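Local coordinates for protein Lys-gingipain W83 (Porphyromonas gingivalis, PDB 4ITC) that cleaves proteins after lysine as a cysteine protease, and through this cleaved adhesin domain, K1, interacts with erythrocytes and albumin, at the calcium ion site. Residues are numbered along the deposited sequence; one frame, centred on the assembly and turned at random.

The calcium ion site. Residues 7-9, 38-39, 41-44, 165-166. With CA (calcium ion), chain B.
Three stretches of the K1 cleaved adhesin domain, a beta-sandwich, converge on this calcium ion: the loop after strand 3-6, the loop leading into strand 43-48 with the first residue of that strand, and the interior of strand 161-171. The ion probably has a structural role, joining the two loops to strand 161-171. Seven oxygens form the observed shell, a count that unseen water could raise. Asp165 is bidentate, with its carboxylate OD1 2.4 Å and OD2 2.5 Å from CA. The two glutamates each give one oxygen: OE2 of Glu9 and OE1 of Glu166, the latter 2.4 Å from CA. Both place CG anti to the carbonyl carbon; a similar bend at chi2 folds each chain back, and the turn of the carboxylate then brings that oxygen to the ion. Backbone carbonyls contribute as well, with O of Ser7 and O of Gly43 each 2.3 Å from CA. The hydroxyl OG of Ser41 is a further ligand, set between the backbone N and the carbonyl carbon (chi1 67°). Three carboxylates around one cation probably leave the site with a net negative charge, and the ion would offset much of their mutual repulsion.

Second-shell bonds hold several of these groups in place. Ser7 binds through its main chain while its OG, beside its own backbone N, donates to the syn lone pair of Glu166 OE2, 2.7 Å away; this bond should limit rotation of the carboxylate whose other oxygen holds the metal. OD2 of Asp165 receives Tyr39 N on its anti lone pair, on the side away from OD1, leaving the bidentate face to calcium. The non-coordinating OE1 of Glu9 accepts weak bonds from the amides of Asn42 and Gly43. Asp165 OD1 also makes an in-plane contact at the edge of the Phe8 ring. Ser41 OG, besides binding the metal, donates to Tyr39 O over 2.8 Å, approaching from above the carbonyl plane, 58° out of it.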
loop_
_atom_site.group_PDB
_atom_site.type_symbol
_atom_site.label_atom_id
_atom_site.label_comp_id
_atom_site.label_asym_id
_atom_site.label_seq_id
_atom_site.Cartn_x
_atom_site.Cartn_y
_atom_site.Cartn_z
ATOM N N SER A 7 -7.255 -3.627 9.410
ATOM C CA SER A 7 -6.419 -4.800 9.354
ATOM C C SER A 7 -6.565 -5.632 8.102
ATOM O O SER A 7 -5.811 -6.581 7.863
ATOM C CB SER A 7 -6.687 -5.678 10.590
ATOM O OG SER A 7 -6.250 -5.037 11.779
ATOM N N PHE A 8 -7.540 -5.302 7.263
ATOM C CA PHE A 8 -7.786 -6.028 6.027
ATOM C C PHE A 8 -7.991 -7.543 6.187
ATOM O O PHE A 8 -7.603 -8.323 5.312
ATOM C CB PHE A 8 -6.665 -5.741 5.002
ATOM C CG PHE A 8 -6.539 -4.300 4.652
ATOM C CD1 PHE A 8 -7.520 -3.662 3.915
ATOM C CD2 PHE A 8 -5.417 -3.581 5.040
ATOM C CE1 PHE A 8 -7.432 -2.297 3.585
ATOM C CE2 PHE A 8 -5.337 -2.243 4.720
ATOM C CZ PHE A 8 -6.328 -1.597 4.019
ATOM N N GLU A 9 -8.618 -7.950 7.268
ATOM C CA GLU A 9 -8.817 -9.369 7.517
ATOM C C GLU A 9 -9.961 -9.909 6.688
ATOM O O GLU A 9 -10.059 -11.127 6.460
ATOM C CB GLU A 9 -9.013 -9.651 9.019
ATOM C CG GLU A 9 -7.791 -9.275 9.847
ATOM C CD GLU A 9 -6.526 -9.922 9.340
ATOM O OE1 GLU A 9 -6.517 -11.161 9.157
ATOM O OE2 GLU A 9 -5.495 -9.223 9.149
ATOM N N GLY A 38 -0.842 -11.668 5.731
ATOM C CA GLY A 38 -0.589 -10.340 6.274
ATOM C C GLY A 38 0.485 -10.266 7.336
ATOM O O GLY A 38 1.222 -11.235 7.651
ATOM N N TYR A 39 0.665 -9.072 7.855
ATOM C CA TYR A 39 1.618 -8.856 8.939
ATOM C C TYR A 39 0.969 -9.324 10.237
ATOM O O TYR A 39 -0.039 -8.799 10.660
ATOM C CB TYR A 39 2.040 -7.393 9.031
ATOM C CG TYR A 39 2.897 -7.203 10.249
ATOM C CD1 TYR A 39 4.172 -7.730 10.297
ATOM C CD2 TYR A 39 2.387 -6.596 11.361
ATOM C CE1 TYR A 39 4.926 -7.660 11.456
ATOM C CE2 TYR A 39 3.146 -6.488 12.514
ATOM C CZ TYR A 39 4.412 -7.020 12.527
ATOM O OH TYR A 39 5.151 -6.904 13.683
ATOM N N SER A 41 -0.925 -11.567 10.917
ATOM C CA SER A 41 -2.345 -11.665 10.628
ATOM C C SER A 41 -2.560 -12.366 9.293
ATOM O O SER A 41 -1.655 -12.474 8.515
ATOM C CB SER A 41 -3.002 -10.298 10.641
ATOM O OG SER A 41 -2.552 -9.477 9.572
ATOM N N ASN A 42 -3.821 -12.731 9.040
ATOM C CA ASN A 42 -4.249 -13.573 7.928
ATOM C C ASN A 42 -4.471 -12.845 6.583
ATOM O O ASN A 42 -4.401 -13.433 5.497
ATOM C CB ASN A 42 -5.591 -14.194 8.355
ATOM C CG ASN A 42 -5.993 -15.393 7.512
ATOM O OD1 ASN A 42 -5.290 -16.406 7.498
ATOM N ND2 ASN A 42 -7.145 -15.306 6.848
ATOM N N GLY A 43 -4.827 -11.583 6.681
ATOM C CA GLY A 43 -5.244 -10.777 5.536
ATOM C C GLY A 43 -4.453 -9.501 5.351
ATOM O O GLY A 43 -3.930 -8.923 6.298
ATOM N N CYS A 44 -4.317 -9.108 4.094
ATOM C CA CYS A 44 -3.659 -7.840 3.740
ATOM C C CYS A 44 -4.174 -7.394 2.393
ATOM O O CYS A 44 -5.159 -7.946 1.904
ATOM C CB CYS A 44 -2.164 -7.993 3.715
ATOM S SG CYS A 44 -1.487 -9.061 2.438
ATOM N N ASP A 165 -0.370 -3.639 4.895
ATOM C CA ASP A 165 -1.227 -4.137 5.985
ATOM C C ASP A 165 -1.247 -3.194 7.165
ATOM O O ASP A 165 -0.367 -2.324 7.325
ATOM C CB ASP A 165 -0.781 -5.542 6.419
ATOM C CG ASP A 165 -1.889 -6.360 7.072
ATOM O OD1 ASP A 165 -3.070 -5.963 7.046
ATOM O OD2 ASP A 165 -1.568 -7.458 7.589
ATOM N N GLU A 166 -2.298 -3.367 7.980
ATOM C CA GLU A 166 -2.377 -2.836 9.347
ATOM C C GLU A 166 -2.182 -1.319 9.351
ATOM O O GLU A 166 -1.228 -0.800 9.918
ATOM C CB GLU A 166 -1.368 -3.547 10.215
ATOM C CG GLU A 166 -1.630 -5.063 10.303
ATOM C CD GLU A 166 -2.998 -5.460 10.806
ATOM O OE1 GLU A 166 -3.483 -6.501 10.287
ATOM O OE2 GLU A 166 -3.591 -4.722 11.660
HETATM CA CA CA B . -3.893 -7.846 8.347
#